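Local coordinates for protein alpha-1,2-mannosyltransferase (Ktr4), putative (Neosartorya fumigata, PDB 7BOP) that is a putative fungal glycosyltransferase of the GT-A clan that holds guanosine-5'-diphosphate and a manganese ion, at residues A[224-228]-A[263-267]; A[231-236]-A[270-274]; A[238-242]-A[325-329]. One frame throughout, in Å; residues are numbered along the deposited sequence.

Interaction 1 of 3, residues A[224-228]-A[263-267]; sequences LFDDP and LRPDH
Phe225 takes Arg264 on one face of its ring, and two terms account for that contact. The first is a CH-pi contact: Arg264 CD sits 3.5 Å from the Phe225 ring centroid, only 8° off the normal and so almost exactly over the centre. The second is cation-pi, with Arg264 CZ 4.9 Å from the same centroid. Both follow from a bend in the arginine chain at chi3 (72°): the methylenes lie flat across the ring, then the guanidinium turns aside toward the Phe225 CB end, where NH1 is also salt-bridged to Glu373.

The aromatic pairing is T-shaped. Phe225 presents its edge to the face of His267, centroids 5.7 Å apart and planes at 77°. The other face of the imidazole is packed by proline, Pro228 CG lying 4.0 Å from the His267 ring centroid in a second CH-pi contact. The imidazole is therefore held between Pro228 on one face and Phe225 with Arg264 on the other.

Polar contacts gather at the imidazole edge. Water 1 lies in the ring plane, 2.8 Å from His267 NE2, and gives a weak hydrogen bond to Asp226 O at 3.1 Å, bridging the two segments. Purely apolar packing is slight: Phe225 CZ meets Leu263 CB at 4.0 Å, and Tyr30 of strand 30-31 touches both Phe225 and Leu263.

Arg264 occupies the N-cap position of helix 265-270, while Phe225 directly follows strand 218-224. The contact lies outside the nucleotide pocket, the Asp226 side chain being about 9 Å from guanosine-5'-diphosphate at the nearest atoms. It fastens the loop leaving a strand of the mixed sheet of a GT-A-type fold to the N-terminus of a short helix.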
ATOM      1  N   LEU A 224      -4.733  -6.254  -6.630  1.00 28.00           N
ATOM      2  CA  LEU A 224      -6.172  -6.529  -6.694  1.00 28.10           C
ATOM      3  C   LEU A 224      -6.903  -5.647  -7.687  1.00 28.11           C
ATOM      4  O   LEU A 224      -6.473  -4.538  -7.987  1.00 25.57           O
ATOM      5  CB  LEU A 224      -6.827  -6.245  -5.335  1.00 29.15           C
ATOM      6  CG  LEU A 224      -6.355  -6.955  -4.069  1.00 30.56           C
ATOM      7  CD1 LEU A 224      -7.210  -6.507  -2.900  1.00 30.86           C
ATOM      8  CD2 LEU A 224      -6.459  -8.456  -4.212  1.00 30.44           C
ATOM      9  N   PHE A 225      -8.061  -6.132  -8.137  1.00 28.19           N
ATOM     10  CA  PHE A 225      -9.082  -5.279  -8.746  1.00 27.89           C
ATOM     11  C   PHE A 225      -9.760  -4.421  -7.664  1.00 28.59           C
ATOM     12  O   PHE A 225      -9.815  -4.801  -6.486  1.00 29.76           O
ATOM     13  CB  PHE A 225     -10.129  -6.137  -9.486  1.00 28.39           C
ATOM     14  CG  PHE A 225      -9.598  -6.770 -10.732  1.00 27.27           C
ATOM     15  CD1 PHE A 225      -9.652  -6.095 -11.941  1.00 29.61           C
ATOM     16  CD2 PHE A 225      -9.009  -8.023 -10.700  1.00 27.77           C
ATOM     17  CE1 PHE A 225      -9.147  -6.666 -13.104  1.00 29.81           C
ATOM     18  CE2 PHE A 225      -8.493  -8.599 -11.855  1.00 28.31           C
ATOM     19  CZ  PHE A 225      -8.563  -7.922 -13.058  1.00 30.34           C
ATOM     20  N   ASP A 226     -10.247  -3.255  -8.062  1.00 28.31           N
ATOM     21  CA  ASP A 226     -11.031  -2.390  -7.183  1.00 29.72           C
ATOM     22  C   ASP A 226     -12.487  -2.384  -7.625  1.00 30.79           C
ATOM     23  O   ASP A 226     -12.841  -2.926  -8.677  1.00 30.48           O
ATOM     24  CB  ASP A 226     -10.485  -0.959  -7.177  1.00 29.90           C
ATOM     25  CG  ASP A 226     -10.616  -0.273  -5.811  1.00 31.75           C
ATOM     26  OD1 ASP A 226     -11.484  -0.672  -5.003  1.00 32.10           O
ATOM     27  OD2 ASP A 226      -9.845   0.669  -5.554  1.00 30.67           O
ATOM     28  N   ASP A 227     -13.316  -1.763  -6.805  1.00 29.94           N
ATOM     29  CA  ASP A 227     -14.700  -1.476  -7.152  1.00 31.15           C
ATOM     30  C   ASP A 227     -14.752  -0.250  -8.084  1.00 30.26           C
ATOM     31  O   ASP A 227     -14.454   0.861  -7.642  1.00 29.99           O
ATOM     32  CB  ASP A 227     -15.482  -1.208  -5.865  1.00 30.90           C
ATOM     33  CG  ASP A 227     -16.953  -0.917  -6.110  1.00 31.18           C
ATOM     34  OD1 ASP A 227     -17.413  -0.935  -7.269  1.00 30.06           O
ATOM     35  OD2 ASP A 227     -17.653  -0.643  -5.120  1.00 30.41           O
ATOM     36  N   PRO A 228     -15.148  -0.436  -9.363  1.00 28.38           N
ATOM     37  CA  PRO A 228     -15.235   0.709 -10.294  1.00 29.59           C
ATOM     38  C   PRO A 228     -16.107   1.866  -9.814  1.00 28.56           C
ATOM     39  O   PRO A 228     -15.842   3.014 -10.177  1.00 28.58           O
ATOM     40  CB  PRO A 228     -15.857   0.109 -11.570  1.00 29.53           C
ATOM     41  CG  PRO A 228     -15.742  -1.366 -11.430  1.00 30.60           C
ATOM     42  CD  PRO A 228     -15.654  -1.682  -9.970  1.00 30.08           C
ATOM     43  N   LEU A 263      -8.833  -9.306 -18.718  1.00 39.22           N
ATOM     44  CA  LEU A 263      -9.313 -10.202 -17.654  1.00 39.04           C
ATOM     45  C   LEU A 263     -10.748  -9.943 -17.238  1.00 39.31           C
ATOM     46  O   LEU A 263     -11.542 -10.875 -17.127  1.00 39.88           O
ATOM     47  CB  LEU A 263      -8.424 -10.098 -16.416  1.00 39.48           C
ATOM     48  CG  LEU A 263      -6.958 -10.491 -16.529  1.00 39.85           C
ATOM     49  CD1 LEU A 263      -6.354 -10.579 -15.130  1.00 39.84           C
ATOM     50  CD2 LEU A 263      -6.798 -11.805 -17.274  1.00 42.46           C
ATOM     51  N   ARG A 264     -11.058  -8.679 -16.953  1.00 37.04           N
ATOM     52  CA  ARG A 264     -12.375  -8.274 -16.474  1.00 35.09           C
ATOM     53  C   ARG A 264     -12.779  -7.013 -17.228  1.00 36.47           C
ATOM     54  O   ARG A 264     -12.775  -5.916 -16.664  1.00 35.41           O
ATOM     55  CB  ARG A 264     -12.355  -8.070 -14.958  1.00 35.15           C
ATOM     56  CG  ARG A 264     -11.920  -9.328 -14.222  1.00 36.39           C
ATOM     57  CD  ARG A 264     -11.975  -9.185 -12.723  1.00 35.31           C
ATOM     58  NE  ARG A 264     -13.337  -9.166 -12.212  1.00 34.94           N
ATOM     59  CZ  ARG A 264     -13.654  -8.944 -10.941  1.00 38.04           C
ATOM     60  NH1 ARG A 264     -12.707  -8.711 -10.032  1.00 36.94           N
ATOM     61  NH2 ARG A 264     -14.929  -8.935 -10.568  1.00 41.60           N
ATOM     62  N   PRO A 265     -13.124  -7.161 -18.525  1.00 37.62           N
ATOM     63  CA  PRO A 265     -13.423  -5.977 -19.344  1.00 38.66           C
ATOM     64  C   PRO A 265     -14.538  -5.070 -18.815  1.00 38.28           C
ATOM     65  O   PRO A 265     -14.511  -3.866 -19.083  1.00 38.35           O
ATOM     66  CB  PRO A 265     -13.782  -6.568 -20.726  1.00 40.02           C
ATOM     67  CG  PRO A 265     -14.043  -8.018 -20.493  1.00 39.80           C
ATOM     68  CD  PRO A 265     -13.191  -8.405 -19.317  1.00 39.45           C
ATOM     69  N   ASP A 266     -15.487  -5.610 -18.052  1.00 36.90           N
ATOM     70  CA  ASP A 266     -16.544  -4.773 -17.482  1.00 39.84           C
ATOM     71  C   ASP A 266     -16.056  -3.835 -16.368  1.00 37.91           C
ATOM     72  O   ASP A 266     -16.634  -2.756 -16.158  1.00 37.34           O
ATOM     73  CB  ASP A 266     -17.723  -5.622 -17.001  1.00 43.65           C
ATOM     74  CG  ASP A 266     -18.424  -6.369 -18.151  1.00 50.61           C
ATOM     75  OD1 ASP A 266     -18.315  -5.950 -19.335  1.00 53.42           O
ATOM     76  OD2 ASP A 266     -19.102  -7.381 -17.859  1.00 59.07           O
ATOM     77  N   HIS A 267     -15.007  -4.230 -15.655  1.00 34.28           N
ATOM     78  CA  HIS A 267     -14.358  -3.304 -14.722  1.00 33.83           C
ATOM     79  C   HIS A 267     -13.738  -2.135 -15.458  1.00 30.45           C
ATOM     80  O   HIS A 267     -13.909  -1.000 -15.049  1.00 32.49           O
ATOM     81  CB  HIS A 267     -13.286  -3.991 -13.884  1.00 33.41           C
ATOM     82  CG  HIS A 267     -13.801  -4.561 -12.610  1.00 34.00           C
ATOM     83  ND1 HIS A 267     -14.859  -5.445 -12.566  1.00 34.54           N
ATOM     84  CD2 HIS A 267     -13.404  -4.379 -11.330  1.00 33.30           C
ATOM     85  CE1 HIS A 267     -15.091  -5.784 -11.309  1.00 35.15           C
ATOM     86  NE2 HIS A 267     -14.222  -5.152 -10.541  1.00 35.09           N
TER
HETATM   87  O   HOH W   1     -13.892  -5.743  -7.819  1.00 43.33           O

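Interaction 2 of 3, residues A[231-236]-A[270-274]; sequences VPTLWP and AANGY
Trp235 supplies the main bump, and the turn 271-274 supplies the hollow. With CG anti to the backbone N (chi1 -169°), the indole swings out over the turn, so that Tyr274 N and the carbonyl group of Gly273 lie over one face while Asn272 O meets its edge, 3.4 Å from Trp235 CD1. Gly273 has no side chain, and the indole can settle directly on its backbone. At the root of the indole, Trp235 CB and Tyr274 CB touch at 3.5 Å, the two side chains crossing at about a right angle.

A second ridge is formed by Pro236, whose CG rests 3.9 Å from Asn272 CB. From there the Asn272 amide turns away from Pro236 toward Pro232, ND2 donating to Pro232 O at 2.7 Å in a nearly straight bond (167°), approaching 36° out of the carbonyl plane. The hollow between the backbones is filled by water 2, which donates to Val231 O (2.7 Å) and Ala271 O (2.7 Å) and accepts from Trp235 N (2.9 Å). Farther in, Val231 lies loosely at the edge of the Tyr274 ring, CG2 4.5 Å from Tyr274 CD2; the tyrosine hydroxyl bonds to Cys277 O.

Asn272, with positive phi, is the C-prime residue of the Schellman motif that ends helix 265-270, and the type I' beta turn 271-274 overlaps it; on this helix-terminating turn the first turn of helix 234-244 is seated.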
ATOM      1  N   VAL A 231     -14.285   4.840  -8.223  1.00 28.80           N
ATOM      2  CA  VAL A 231     -13.295   5.564  -9.040  1.00 29.09           C
ATOM      3  C   VAL A 231     -13.743   5.946 -10.470  1.00 29.31           C
ATOM      4  O   VAL A 231     -12.903   6.029 -11.354  1.00 30.57           O
ATOM      5  CB  VAL A 231     -11.958   4.768  -9.120  1.00 28.48           C
ATOM      6  CG1 VAL A 231     -11.283   4.694  -7.756  1.00 29.55           C
ATOM      7  CG2 VAL A 231     -12.169   3.362  -9.680  1.00 28.93           C
ATOM      8  N   PRO A 232     -15.049   6.223 -10.701  1.00 29.98           N
ATOM      9  CA  PRO A 232     -15.440   6.375 -12.109  1.00 30.26           C
ATOM     10  C   PRO A 232     -14.751   7.495 -12.915  1.00 30.35           C
ATOM     11  O   PRO A 232     -14.488   7.286 -14.088  1.00 30.33           O
ATOM     12  CB  PRO A 232     -16.964   6.574 -12.037  1.00 30.43           C
ATOM     13  CG  PRO A 232     -17.218   7.065 -10.667  1.00 30.69           C
ATOM     14  CD  PRO A 232     -16.215   6.346  -9.813  1.00 30.18           C
ATOM     15  N   THR A 233     -14.441   8.642 -12.314  1.00 29.30           N
ATOM     16  CA  THR A 233     -13.726   9.710 -13.045  1.00 29.78           C
ATOM     17  C   THR A 233     -12.221   9.799 -12.757  1.00 29.53           C
ATOM     18  O   THR A 233     -11.557  10.726 -13.230  1.00 29.42           O
ATOM     19  CB  THR A 233     -14.364  11.107 -12.839  1.00 30.24           C
ATOM     20  OG1 THR A 233     -14.285  11.500 -11.463  1.00 31.02           O
ATOM     21  CG2 THR A 233     -15.819  11.116 -13.294  1.00 32.04           C
ATOM     22  N   LEU A 234     -11.671   8.834 -12.020  1.00 29.96           N
ATOM     23  CA  LEU A 234     -10.243   8.869 -11.673  1.00 29.87           C
ATOM     24  C   LEU A 234      -9.371   8.821 -12.921  1.00 29.01           C
ATOM     25  O   LEU A 234      -8.483   9.658 -13.088  1.00 29.07           O
ATOM     26  CB  LEU A 234      -9.878   7.728 -10.713  1.00 29.88           C
ATOM     27  CG  LEU A 234      -8.418   7.632 -10.261  1.00 30.15           C
ATOM     28  CD1 LEU A 234      -7.921   8.967  -9.707  1.00 30.53           C
ATOM     29  CD2 LEU A 234      -8.294   6.529  -9.220  1.00 30.10           C
ATOM     30  N   TRP A 235      -9.640   7.874 -13.814  1.00 28.84           N
ATOM     31  CA  TRP A 235      -8.852   7.760 -15.043  1.00 29.82           C
ATOM     32  C   TRP A 235      -9.079   8.931 -16.008  1.00 31.02           C
ATOM     33  O   TRP A 235      -8.103   9.467 -16.564  1.00 31.19           O
ATOM     34  CB  TRP A 235      -9.061   6.408 -15.729  1.00 29.51           C
ATOM     35  CG  TRP A 235      -8.086   6.146 -16.839  1.00 29.88           C
ATOM     36  CD1 TRP A 235      -8.364   6.055 -18.166  1.00 31.07           C
ATOM     37  CD2 TRP A 235      -6.675   5.969 -16.716  1.00 30.92           C
ATOM     38  NE1 TRP A 235      -7.219   5.825 -18.882  1.00 31.30           N
ATOM     39  CE2 TRP A 235      -6.163   5.773 -18.016  1.00 31.39           C
ATOM     40  CE3 TRP A 235      -5.792   5.942 -15.629  1.00 31.08           C
ATOM     41  CZ2 TRP A 235      -4.809   5.553 -18.259  1.00 30.89           C
ATOM     42  CZ3 TRP A 235      -4.451   5.729 -15.872  1.00 30.21           C
ATOM     43  CH2 TRP A 235      -3.969   5.537 -17.176  1.00 31.81           C
ATOM     44  N   PRO A 236     -10.351   9.340 -16.213  1.00 31.38           N
ATOM     45  CA  PRO A 236     -10.571  10.567 -16.979  1.00 31.52           C
ATOM     46  C   PRO A 236      -9.786  11.776 -16.441  1.00 31.41           C
ATOM     47  O   PRO A 236      -9.166  12.490 -17.227  1.00 31.89           O
ATOM     48  CB  PRO A 236     -12.075  10.773 -16.865  1.00 30.12           C
ATOM     49  CG  PRO A 236     -12.606   9.372 -16.879  1.00 31.38           C
ATOM     50  CD  PRO A 236     -11.605   8.566 -16.078  1.00 32.06           C
ATOM     51  N   ALA A 270     -16.413   0.138 -16.737  1.00 32.00           N
ATOM     52  CA  ALA A 270     -17.095   0.851 -15.649  1.00 31.65           C
ATOM     53  C   ALA A 270     -16.213   1.949 -15.020  1.00 31.95           C
ATOM     54  O   ALA A 270     -16.722   2.951 -14.519  1.00 30.69           O
ATOM     55  CB  ALA A 270     -17.569  -0.135 -14.575  1.00 32.53           C
ATOM     56  N   ALA A 271     -14.898   1.759 -15.066  1.00 29.90           N
ATOM     57  CA  ALA A 271     -13.950   2.750 -14.550  1.00 30.35           C
ATOM     58  C   ALA A 271     -13.373   3.616 -15.674  1.00 30.26           C
ATOM     59  O   ALA A 271     -12.360   4.288 -15.491  1.00 30.25           O
ATOM     60  CB  ALA A 271     -12.848   2.040 -13.761  1.00 29.34           C
ATOM     61  N   ASN A 272     -14.016   3.579 -16.849  1.00 31.92           N
ATOM     62  CA  ASN A 272     -13.742   4.494 -17.960  1.00 31.47           C
ATOM     63  C   ASN A 272     -12.294   4.484 -18.440  1.00 31.95           C
ATOM     64  O   ASN A 272     -11.669   5.540 -18.603  1.00 32.33           O
ATOM     65  CB  ASN A 272     -14.205   5.905 -17.584  1.00 31.72           C
ATOM     66  CG  ASN A 272     -15.689   5.951 -17.306  1.00 32.10           C
ATOM     67  OD1 ASN A 272     -16.479   5.620 -18.176  1.00 33.71           O
ATOM     68  ND2 ASN A 272     -16.073   6.299 -16.087  1.00 31.16           N
ATOM     69  N   GLY A 273     -11.773   3.276 -18.651  1.00 30.14           N
ATOM     70  CA  GLY A 273     -10.444   3.074 -19.221  1.00 30.71           C
ATOM     71  C   GLY A 273      -9.367   2.555 -18.277  1.00 29.42           C
ATOM     72  O   GLY A 273      -8.328   2.118 -18.739  1.00 30.46           O
ATOM     73  N   TYR A 274      -9.601   2.625 -16.969  1.00 29.02           N
ATOM     74  CA  TYR A 274      -8.673   2.097 -15.952  1.00 28.95           C
ATOM     75  C   TYR A 274      -9.107   0.681 -15.541  1.00 28.70           C
ATOM     76  O   TYR A 274     -10.276   0.445 -15.279  1.00 29.93           O
ATOM     77  CB  TYR A 274      -8.628   3.067 -14.770  1.00 27.99           C
ATOM     78  CG  TYR A 274      -7.952   2.616 -13.502  1.00 28.08           C
ATOM     79  CD1 TYR A 274      -6.697   2.006 -13.531  1.00 27.95           C
ATOM     80  CD2 TYR A 274      -8.536   2.863 -12.248  1.00 28.11           C
ATOM     81  CE1 TYR A 274      -6.063   1.618 -12.362  1.00 28.40           C
ATOM     82  CE2 TYR A 274      -7.895   2.489 -11.071  1.00 28.48           C
ATOM     83  CZ  TYR A 274      -6.666   1.856 -11.132  1.00 28.16           C
ATOM     84  OH  TYR A 274      -6.017   1.443  -9.988  1.00 29.36           O
TER
HETATM   85  O   HOH W   2     -11.210   5.510 -13.383  1.00 28.79           O

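Interaction 3 of 3, residues A[238-242]-A[325-329]; sequences TKKFL and GLFAD
Leu326 pushes its CD1 methyl against Thr238 CG2, the two carbons 3.4 Å apart and tighter than ordinary van der Waals contact. The same methyl also meets Leu242 CD1 at 3.9 Å, so one leucine methyl touches two residues a helical turn apart. Thr238 can offer its methyl because CG2 stands anti to the backbone N; its hydroxyl, OG1, is engaged behind, bonded to Leu234 O and Tyr299 OH.

Phe327 forms the other half of the contact. Its CE1 touches Leu242 CD2 at 3.8 Å, and its CZ reaches the edge of the Phe241 ring, 3.6 Å from Phe241 CE2. The two ring planes stand at 80° and their centroids are 5.9 Å apart. Within its own segment, the Phe327 ring is backed on one face by Leu326 CB, 3.6 Å above the plane and over its centre, which ties the two bulky groups into one surface.

Helix 255-258 supports Leu326 through Met255 and Leu258, while Phe290 touches Phe327. With no polar atom taking part across the segments, this is apolar helix-to-helix packing, joining helix 234-244 to the C-terminal end of helix 316-327.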
ATOM      1  N   THR A 238      -7.056  11.662 -14.554  1.00 31.71           N
ATOM      2  CA  THR A 238      -5.646  11.327 -14.799  1.00 31.62           C
ATOM      3  C   THR A 238      -5.210  11.696 -16.228  1.00 32.96           C
ATOM      4  O   THR A 238      -4.150  12.308 -16.432  1.00 30.23           O
ATOM      5  CB  THR A 238      -5.392   9.828 -14.509  1.00 31.03           C
ATOM      6  OG1 THR A 238      -5.725   9.548 -13.135  1.00 30.06           O
ATOM      7  CG2 THR A 238      -3.941   9.432 -14.792  1.00 31.97           C
ATOM      8  N   LYS A 239      -6.025  11.315 -17.209  1.00 31.78           N
ATOM      9  CA  LYS A 239      -5.738  11.658 -18.609  1.00 34.34           C
ATOM     10  C   LYS A 239      -5.688  13.172 -18.861  1.00 33.53           C
ATOM     11  O   LYS A 239      -4.872  13.630 -19.661  1.00 33.89           O
ATOM     12  CB  LYS A 239      -6.739  11.000 -19.553  1.00 35.49           C
ATOM     13  CG  LYS A 239      -6.511   9.505 -19.728  1.00 38.42           C
ATOM     14  CD  LYS A 239      -7.718   8.828 -20.377  1.00 40.45           C
ATOM     15  CE  LYS A 239      -7.891   9.219 -21.814  1.00 42.34           C
ATOM     16  NZ  LYS A 239      -9.059   8.549 -22.423  1.00 41.95           N
ATOM     17  N   LYS A 240      -6.552  13.926 -18.181  1.00 32.25           N
ATOM     18  CA  LYS A 240      -6.518  15.391 -18.227  1.00 35.03           C
ATOM     19  C   LYS A 240      -5.188  15.934 -17.690  1.00 34.89           C
ATOM     20  O   LYS A 240      -4.548  16.783 -18.318  1.00 32.77           O
ATOM     21  CB  LYS A 240      -7.690  15.993 -17.441  1.00 34.53           C
ATOM     22  CG  LYS A 240      -9.049  15.779 -18.112  1.00 34.52           C
ATOM     23  CD  LYS A 240     -10.206  16.030 -17.171  1.00 34.28           C
ATOM     24  CE  LYS A 240     -10.315  17.486 -16.753  1.00 34.24           C
ATOM     25  NZ  LYS A 240     -11.460  17.719 -15.826  1.00 35.43           N
ATOM     26  N   PHE A 241      -4.769  15.416 -16.538  1.00 33.64           N
ATOM     27  CA  PHE A 241      -3.479  15.773 -15.969  1.00 32.93           C
ATOM     28  C   PHE A 241      -2.315  15.481 -16.922  1.00 33.66           C
ATOM     29  O   PHE A 241      -1.417  16.324 -17.097  1.00 32.85           O
ATOM     30  CB  PHE A 241      -3.270  15.040 -14.646  1.00 33.70           C
ATOM     31  CG  PHE A 241      -1.962  15.347 -13.999  1.00 33.41           C
ATOM     32  CD1 PHE A 241      -1.765  16.570 -13.379  1.00 34.16           C
ATOM     33  CD2 PHE A 241      -0.917  14.429 -14.034  1.00 34.48           C
ATOM     34  CE1 PHE A 241      -0.554  16.873 -12.783  1.00 34.88           C
ATOM     35  CE2 PHE A 241       0.303  14.730 -13.451  1.00 36.17           C
ATOM     36  CZ  PHE A 241       0.480  15.951 -12.812  1.00 35.17           C
ATOM     37  N   LEU A 242      -2.329  14.295 -17.534  1.00 31.51           N
ATOM     38  CA  LEU A 242      -1.274  13.909 -18.466  1.00 32.91           C
ATOM     39  C   LEU A 242      -1.234  14.806 -19.705  1.00 34.20           C
ATOM     40  O   LEU A 242      -0.149  15.177 -20.150  1.00 34.21           O
ATOM     41  CB  LEU A 242      -1.394  12.443 -18.895  1.00 34.14           C
ATOM     42  CG  LEU A 242      -1.121  11.361 -17.847  1.00 34.79           C
ATOM     43  CD1 LEU A 242      -1.512  10.011 -18.405  1.00 35.25           C
ATOM     44  CD2 LEU A 242       0.336  11.345 -17.409  1.00 36.87           C
ATOM     45  N   GLY A 325       2.604   3.866 -11.802  1.00 28.71           N
ATOM     46  CA  GLY A 325       2.515   3.359 -13.165  1.00 28.37           C
ATOM     47  C   GLY A 325       2.755   4.378 -14.259  1.00 28.62           C
ATOM     48  O   GLY A 325       3.107   4.000 -15.366  1.00 30.72           O
ATOM     49  N   LEU A 326       2.545   5.659 -13.967  1.00 29.89           N
ATOM     50  CA  LEU A 326       2.784   6.737 -14.938  1.00 31.50           C
ATOM     51  C   LEU A 326       4.111   7.475 -14.747  1.00 31.96           C
ATOM     52  O   LEU A 326       4.707   7.912 -15.729  1.00 31.57           O
ATOM     53  CB  LEU A 326       1.647   7.754 -14.878  1.00 32.03           C
ATOM     54  CG  LEU A 326       0.263   7.215 -15.234  1.00 32.76           C
ATOM     55  CD1 LEU A 326      -0.765   8.285 -14.952  1.00 33.34           C
ATOM     56  CD2 LEU A 326       0.217   6.765 -16.681  1.00 32.57           C
ATOM     57  N   PHE A 327       4.557   7.615 -13.498  1.00 31.34           N
ATOM     58  CA  PHE A 327       5.678   8.503 -13.159  1.00 32.16           C
ATOM     59  C   PHE A 327       6.927   7.809 -12.606  1.00 33.55           C
ATOM     60  O   PHE A 327       8.000   8.410 -12.618  1.00 33.72           O
ATOM     61  CB  PHE A 327       5.188   9.599 -12.198  1.00 32.80           C
ATOM     62  CG  PHE A 327       3.893  10.243 -12.638  1.00 32.49           C
ATOM     63  CD1 PHE A 327       3.763  10.760 -13.932  1.00 33.54           C
ATOM     64  CD2 PHE A 327       2.791  10.301 -11.782  1.00 32.56           C
ATOM     65  CE1 PHE A 327       2.568  11.321 -14.354  1.00 33.18           C
ATOM     66  CE2 PHE A 327       1.594  10.866 -12.202  1.00 32.66           C
ATOM     67  CZ  PHE A 327       1.485  11.382 -13.484  1.00 33.64           C
ATOM     68  N   ALA A 328       6.809   6.558 -12.153  1.00 30.86           N
ATOM     69  CA  ALA A 328       7.965   5.808 -11.688  1.00 32.25           C
ATOM     70  C   ALA A 328       8.563   4.971 -12.808  1.00 32.22           C
ATOM     71  O   ALA A 328       7.972   4.814 -13.878  1.00 31.17           O
ATOM     72  CB  ALA A 328       7.590   4.927 -10.502  1.00 32.90           C
ATOM     73  N   ASP A 329       9.759   4.461 -12.542  1.00 30.80           N
ATOM     74  CA  ASP A 329      10.406   3.448 -13.352  1.00 31.22           C
ATOM     75  C   ASP A 329       9.887   2.100 -12.862  1.00 30.76           C
ATOM     76  O   ASP A 329      10.155   1.710 -11.723  1.00 30.37           O
ATOM     77  CB  ASP A 329      11.922   3.585 -13.145  1.00 33.18           C
ATOM     78  CG  ASP A 329      12.744   2.599 -13.939  1.00 36.02           C
ATOM     79  OD1 ASP A 329      12.222   1.660 -14.586  1.00 33.89           O
ATOM     80  OD2 ASP A 329      13.982   2.769 -13.889  1.00 38.44           O
TER

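Overall arrangement
The first segments follow one another closely (224-228, 231-236, 238-242), tracing the exit from strand 218-224 and most of helix 234-244; their partners come later in the same order (263-267, 270-274, 325-329), so the contacts interleave along the chain. Centres of interactions 1 and 2 are 11 Å apart and the two touch, Pro228 CB lying 3.5 Å from Ala270 CB, because 263-267 and 270-274 take opposite ends of helix 265-270, and Pro228 leads on toward 231-236. Interactions 2 and 3 share helix 234-244, with centres 14 Å apart. Interactions 1 and 3, 19 Å between centres, do not touch. Together they link the end of an inner strand of the mixed sheet to helices packed outside it.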